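Local atomic coordinates of TqaL (Neurospora crassa, PDB entry 7EEH), a protein that belongs to the 2OG-Fe dioxygenase family, whose cupin-type beta fold holds an iron ion, modelled here as iron(III). Residues B[52-57]-B[125-130]; B[119-124]-B[299-304]. The protein carries 1 engineered substitution. One frame throughout, in Å; residues are numbered along the deposited sequence.

Contact 1 (B[52-57]-B[125-130])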
loop_
_atom_site.group_PDB
_atom_site.type_symbol
_atom_site.label_atom_id
_atom_site.label_comp_id
_atom_site.label_asym_id
_atom_site.label_seq_id
_atom_site.Cartn_x
_atom_site.Cartn_y
_atom_site.Cartn_z
ATOM N N ARG B 52 -18.760 -6.483 -7.549
ATOM C CA ARG B 52 -19.329 -7.086 -6.349
ATOM C C ARG B 52 -20.613 -7.842 -6.656
ATOM O O ARG B 52 -20.935 -8.815 -5.968
ATOM C CB ARG B 52 -19.584 -6.028 -5.288
ATOM C CG ARG B 52 -18.369 -5.190 -5.010
ATOM C CD ARG B 52 -18.145 -5.024 -3.527
ATOM N NE ARG B 52 -17.328 -3.844 -3.275
ATOM C CZ ARG B 52 -16.357 -3.791 -2.375
ATOM N NH1 ARG B 52 -16.088 -4.862 -1.640
ATOM N NH2 ARG B 52 -15.658 -2.671 -2.218
ATOM N N ALA B 53 -21.351 -7.421 -7.680
ATOM C CA ALA B 53 -22.518 -8.190 -8.089
ATOM C C ALA B 53 -22.106 -9.562 -8.610
ATOM O O ALA B 53 -22.743 -10.572 -8.287
ATOM C CB ALA B 53 -23.307 -7.414 -9.144
ATOM N N ASP B 54 -21.028 -9.624 -9.397
ATOM C CA ASP B 54 -20.580 -10.908 -9.923
ATOM C C ASP B 54 -19.968 -11.788 -8.841
ATOM O O ASP B 54 -20.097 -13.015 -8.905
ATOM C CB ASP B 54 -19.596 -10.688 -11.061
ATOM C CG ASP B 54 -20.303 -10.405 -12.373
ATOM O OD1 ASP B 54 -21.526 -10.651 -12.440
ATOM O OD2 ASP B 54 -19.655 -9.937 -13.319
ATOM N N LEU B 55 -19.279 -11.193 -7.858
ATOM C CA LEU B 55 -18.820 -11.987 -6.725
ATOM C C LEU B 55 -20.001 -12.613 -5.989
ATOM O O LEU B 55 -19.941 -13.780 -5.583
ATOM C CB LEU B 55 -17.979 -11.128 -5.777
ATOM C CG LEU B 55 -16.590 -10.725 -6.290
ATOM C CD1 LEU B 55 -16.148 -9.457 -5.601
ATOM C CD2 LEU B 55 -15.588 -11.836 -6.073
ATOM N N ASP B 56 -21.087 -11.854 -5.808
ATOM C CA ASP B 56 -22.306 -12.426 -5.240
ATOM C C ASP B 56 -22.843 -13.547 -6.121
ATOM O O ASP B 56 -23.164 -14.636 -5.638
ATOM C CB ASP B 56 -23.382 -11.348 -5.086
ATOM C CG ASP B 56 -23.130 -10.436 -3.924
ATOM O OD1 ASP B 56 -22.403 -10.837 -2.992
ATOM O OD2 ASP B 56 -23.662 -9.308 -3.946
ATOM N N ALA B 57 -22.969 -13.284 -7.419
ATOM C CA ALA B 57 -23.556 -14.266 -8.326
ATOM C C ALA B 57 -22.717 -15.530 -8.430
ATOM O O ALA B 57 -23.249 -16.594 -8.773
ATOM C CB ALA B 57 -23.743 -13.655 -9.714
ATOM N N GLN B 125 -18.880 -18.150 -17.345
ATOM C CA GLN B 125 -17.701 -17.656 -18.050
ATOM C C GLN B 125 -17.768 -16.166 -18.376
ATOM O O GLN B 125 -16.733 -15.573 -18.661
ATOM C CB GLN B 125 -17.460 -18.477 -19.322
ATOM C CG GLN B 125 -18.451 -18.233 -20.460
ATOM C CD GLN B 125 -17.937 -18.783 -21.781
ATOM O OE1 GLN B 125 -16.866 -19.386 -21.836
ATOM N NE2 GLN B 125 -18.709 -18.599 -22.848
ATOM N N LEU B 126 -18.938 -15.531 -18.336
ATOM C CA LEU B 126 -18.980 -14.077 -18.458
ATOM C C LEU B 126 -19.041 -13.372 -17.103
ATOM O O LEU B 126 -19.112 -12.140 -17.053
ATOM C CB LEU B 126 -20.163 -13.645 -19.337
ATOM C CG LEU B 126 -20.171 -14.187 -20.777
ATOM C CD1 LEU B 126 -21.254 -13.498 -21.637
ATOM C CD2 LEU B 126 -18.804 -14.072 -21.442
ATOM N N ASN B 127 -19.042 -14.119 -16.011
ATOM C CA ASN B 127 -18.952 -13.540 -14.681
ATOM C C ASN B 127 -17.561 -12.928 -14.507
ATOM O O ASN B 127 -16.550 -13.612 -14.694
ATOM C CB ASN B 127 -19.238 -14.636 -13.652
ATOM C CG ASN B 127 -19.141 -14.161 -12.229
ATOM O OD1 ASN B 127 -18.086 -13.706 -11.781
ATOM N ND2 ASN B 127 -20.240 -14.285 -11.494
ATOM N N THR B 128 -17.503 -11.629 -14.198
ATOM C CA THR B 128 -16.207 -10.945 -14.134
ATOM C C THR B 128 -15.331 -11.420 -12.978
ATOM O O THR B 128 -14.110 -11.210 -13.021
ATOM C CB THR B 128 -16.392 -9.429 -14.019
ATOM O OG1 THR B 128 -17.079 -9.127 -12.793
ATOM C CG2 THR B 128 -17.186 -8.902 -15.201
ATOM N N ALA B 129 -15.917 -12.002 -11.932
ATOM C CA ALA B 129 -15.109 -12.593 -10.870
ATOM C C ALA B 129 -14.490 -13.902 -11.330
ATOM O O ALA B 129 -13.299 -14.146 -11.097
ATOM C CB ALA B 129 -15.941 -12.813 -9.600
ATOM N N PHE B 130 -15.271 -14.751 -12.001
ATOM C CA PHE B 130 -14.677 -15.933 -12.623
ATOM C C PHE B 130 -13.562 -15.547 -13.586
ATOM O O PHE B 130 -12.494 -16.178 -13.596
ATOM C CB PHE B 130 -15.734 -16.755 -13.367
ATOM C CG PHE B 130 -15.141 -17.834 -14.251
ATOM C CD1 PHE B 130 -14.746 -19.049 -13.712
ATOM C CD2 PHE B 130 -14.963 -17.620 -15.610
ATOM C CE1 PHE B 130 -14.190 -20.036 -14.516
ATOM C CE2 PHE B 130 -14.412 -18.605 -16.419
ATOM C CZ PHE B 130 -14.024 -19.813 -15.874
#

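Contact 2 (B[119-124]-B[299-304])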
loop_
_atom_site.group_PDB
_atom_site.type_symbol
_atom_site.label_atom_id
_atom_site.label_comp_id
_atom_site.label_asym_id
_atom_site.label_seq_id
_atom_site.Cartn_x
_atom_site.Cartn_y
_atom_site.Cartn_z
ATOM N N GLU B 119 -21.943 -28.322 -20.645
ATOM C CA GLU B 119 -20.962 -27.292 -20.963
ATOM C C GLU B 119 -21.103 -26.109 -20.014
ATOM O O GLU B 119 -22.215 -25.697 -19.681
ATOM C CB GLU B 119 -21.148 -26.802 -22.393
ATOM C CG GLU B 119 -20.734 -27.778 -23.459
ATOM C CD GLU B 119 -20.665 -27.109 -24.817
ATOM O OE1 GLU B 119 -21.732 -26.844 -25.412
ATOM O OE2 GLU B 119 -19.548 -26.811 -25.271
ATOM N N VAL B 120 -19.964 -25.561 -19.583
ATOM C CA VAL B 120 -19.968 -24.303 -18.844
ATOM C C VAL B 120 -20.657 -23.228 -19.677
ATOM O O VAL B 120 -20.398 -23.095 -20.880
ATOM C CB VAL B 120 -18.523 -23.901 -18.494
ATOM C CG1 VAL B 120 -18.410 -22.395 -18.330
ATOM C CG2 VAL B 120 -18.044 -24.637 -17.254
ATOM N N GLN B 121 -21.531 -22.443 -19.040
ATOM C CA GLN B 121 -22.396 -21.497 -19.741
ATOM C C GLN B 121 -21.938 -20.057 -19.526
ATOM O O GLN B 121 -21.041 -19.763 -18.730
ATOM C CB GLN B 121 -23.853 -21.669 -19.297
ATOM C CG GLN B 121 -24.438 -23.043 -19.625
ATOM C CD GLN B 121 -24.513 -23.270 -21.131
ATOM O OE1 GLN B 121 -25.091 -22.462 -21.855
ATOM N NE2 GLN B 121 -23.905 -24.358 -21.612
ATOM N N ASP B 122 -22.574 -19.139 -20.261
ATOM C CA ASP B 122 -22.239 -17.727 -20.102
ATOM C C ASP B 122 -22.442 -17.262 -18.663
ATOM O O ASP B 122 -21.727 -16.359 -18.198
ATOM C CB ASP B 122 -23.066 -16.876 -21.072
ATOM C CG ASP B 122 -22.459 -16.821 -22.465
ATOM O OD1 ASP B 122 -21.280 -17.225 -22.631
ATOM O OD2 ASP B 122 -23.152 -16.363 -23.400
ATOM N N GLU B 123 -23.388 -17.883 -17.939
ATOM C CA GLU B 123 -23.612 -17.536 -16.536
ATOM C C GLU B 123 -22.305 -17.527 -15.750
ATOM O O GLU B 123 -22.069 -16.630 -14.938
ATOM C CB GLU B 123 -24.593 -18.512 -15.884
ATOM C CG GLU B 123 -25.042 -18.049 -14.506
ATOM C CD GLU B 123 -25.838 -19.085 -13.731
ATOM O OE1 GLU B 123 -26.205 -20.133 -14.305
ATOM O OE2 GLU B 123 -26.091 -18.842 -12.530
ATOM N N LEU B 124 -21.443 -18.515 -15.983
ATOM C CA LEU B 124 -20.155 -18.578 -15.299
ATOM C C LEU B 124 -19.086 -17.809 -16.067
ATOM O O LEU B 124 -18.461 -16.900 -15.513
ATOM C CB LEU B 124 -19.707 -20.033 -15.089
ATOM C CG LEU B 124 -18.353 -20.196 -14.365
ATOM C CD1 LEU B 124 -18.375 -19.522 -13.004
ATOM C CD2 LEU B 124 -17.982 -21.649 -14.222
ATOM N N GLU B 299 -17.637 -21.752 -30.934
ATOM C CA GLU B 299 -18.419 -20.993 -31.905
ATOM C C GLU B 299 -19.687 -20.422 -31.284
ATOM O O GLU B 299 -20.098 -19.307 -31.620
ATOM C CB GLU B 299 -18.758 -21.875 -33.111
ATOM C CG GLU B 299 -17.639 -21.974 -34.132
ATOM C CD GLU B 299 -17.991 -21.302 -35.442
ATOM O OE1 GLU B 299 -19.194 -21.062 -35.674
ATOM O OE2 GLU B 299 -17.069 -21.011 -36.239
ATOM N N GLU B 300 -20.323 -21.155 -30.374
ATOM C CA GLU B 300 -21.596 -20.701 -29.841
ATOM C C GLU B 300 -21.490 -20.083 -28.448
ATOM O O GLU B 300 -22.367 -19.298 -28.070
ATOM C CB GLU B 300 -22.605 -21.861 -29.832
ATOM C CG GLU B 300 -24.001 -21.461 -29.371
ATOM C CD GLU B 300 -24.603 -22.446 -28.376
ATOM O OE1 GLU B 300 -25.011 -23.555 -28.798
ATOM O OE2 GLU B 300 -24.690 -22.104 -27.173
ATOM N N LEU B 301 -20.435 -20.374 -27.688
ATOM C CA LEU B 301 -20.217 -19.776 -26.370
ATOM C C LEU B 301 -18.879 -19.037 -26.340
ATOM O O LEU B 301 -18.025 -19.301 -25.484
ATOM C CB LEU B 301 -20.273 -20.841 -25.281
ATOM C CG LEU B 301 -21.625 -21.519 -25.050
ATOM C CD1 LEU B 301 -21.463 -22.828 -24.272
ATOM C CD2 LEU B 301 -22.561 -20.577 -24.330
ATOM N N PRO B 302 -18.671 -18.090 -27.251
ATOM C CA PRO B 302 -17.361 -17.451 -27.345
ATOM C C PRO B 302 -17.069 -16.632 -26.101
ATOM O O PRO B 302 -17.976 -16.175 -25.405
ATOM C CB PRO B 302 -17.493 -16.562 -28.583
ATOM C CG PRO B 302 -18.940 -16.173 -28.557
ATOM C CD PRO B 302 -19.666 -17.410 -28.104
HETATM N N MSE B 303 -15.780 -16.469 -25.823
HETATM C CA MSE B 303 -15.324 -15.703 -24.674
HETATM C C MSE B 303 -13.835 -15.430 -24.819
HETATM O O MSE B 303 -13.056 -16.327 -25.137
HETATM C CB MSE B 303 -15.638 -16.454 -23.377
HETATM C CG MSE B 303 -15.406 -15.651 -22.121
HETATM SE SE MSE B 303 -13.627 -15.961 -21.364
HETATM C CE MSE B 303 -14.188 -16.502 -19.726
ATOM N N GLU B 304 -13.434 -14.174 -24.631
ATOM C CA GLU B 304 -12.018 -13.841 -24.665
ATOM C C GLU B 304 -11.799 -12.569 -23.866
ATOM O O GLU B 304 -12.499 -11.578 -24.084
ATOM C CB GLU B 304 -11.516 -13.667 -26.101
ATOM C CG GLU B 304 -10.042 -13.298 -26.182
ATOM C CD GLU B 304 -9.360 -13.828 -27.428
ATOM O OE1 GLU B 304 -9.961 -14.645 -28.157
ATOM O OE2 GLU B 304 -8.202 -13.437 -27.667
HETATM O O HOH W 1 -20.780 -16.564 -25.080
#

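Contact 1 (B[52-57]-B[125-130])
Asn127 sets CG anti to its own backbone N (chi1 179°), which turns its amide back over the start of helix 128-141, while Asp54 keeps CG beside its backbone N and sends its carboxylate to the same helix end. The motif is an N-cap braced by a second helix, 52-58. Asn127 is the capping residue: its OD1 takes the N-H of Phe130 at 3.0 Å and, more weakly, that of Ala129. The other half of the amide serves the neighbouring helix, for ND2 donates to Asp54 O over 2.9 Å, almost straight (165°) and close to the amide plane, although the donor lies above the carbonyl plane. With both ends of the amide bonded, its rotation is fixed. Asparagine suits this place because one flat group offers an acceptor for the cap and a donor for the partner helix.

Asp54 OD2 is gripped twice. Thr128 OG1 gives its proton to the anti lone pair at 2.8 Å, and Thr128 N reaches the same oxygen at 2.9 Å from above the carboxylate plane. The threonine hydroxyl can do this because it stands in the crowded position between backbone N and carbonyl carbon; it also accepts from Thr51 N, just before helix 52-58. A carboxylate held by a first-turn N-H would probably be stabilised in its ionised form by the helix dipole.

Next to this polar patch, small side chains permit close approach. Ala57 CB lies 4.0 Å from Asn127 ND2. Leu55 starts away from helix 128-141, yet its branch bends back, and beside Leu46 and Leu241 its CD2 methyl rests 3.7 Å from Ala129 CB.

Contact 2 (B[119-124]-B[299-304])
Asp122 OD1 is held by two donors: a water 2.6 Å away and the side-chain NE2 of Gln125, one turn further along the chain. That same water gives its second proton to Pro302 O at 2.8 Å, so a single molecule spans the gap between the start of helix 122-125 and the loop that precedes strand 304-306. Gln125 NE2 strengthens the join by also bonding Leu301 O. The contact thus ties this short helix to the loop feeding an outer strand of the large antiparallel sheet of the cupin fold.

Leu301 is the apolar centre of the contact; it leaves the backbone facing 119-124, and both of its methyls touch that segment. Its CD1 methyl lies 3.6 Å from Val120 O and 3.9 Å from Gln121 NE2; its CD2 methyl meets Gln121 OE1 and Asp122 OD1, both at 4.0 Å. The branched tip therefore sits obliquely across the Gln121 amide, one methyl near each end. Leucine suits the spot, because its two methyls cover polar groups several of which, Val120 O and Gln121 NE2 among them, already have hydrogen-bond partners.

Gln121 can present its amide this way because its chain bends at chi2 (-64°) and folds back, letting NE2 donate to Glu119 O at 2.9 Å with a fairly straight N-H (161°), from well above the carbonyl plane. Arg77 and Arg92 bond the carbonyl oxygens of Glu119 and Val120 respectively. At the outer edge Glu119 extends past Leu301, its OE2 bonded to His298 NE2.

Between the two segments themselves, then, the polar link runs through water and the direct touching is that of leucine methyls on polar groups, so the fit probably depends on shape and on bonds made by neighbouring residues.

In the fold
Both contacts are partly buried and lie on the same side of the chain's centre, their own centres about 14 Å apart. Their segments 119-124 and 125-130 are consecutive: helix 122-125 is followed, after a short turn, by the capped start of helix 128-141, and Gln125 reaches from one contact to the other. Contact 1 joins two helices, with direct, directional bonds concentrated on a helix N-terminus and methyl packing behind them. Contact 2 joins a helical turn to an irregular loop beside the sheet, relying on a bridging water and one buried leucine. Selenomethionine Met303 packs beside Leu126 and Phe130, a further link between the two regions.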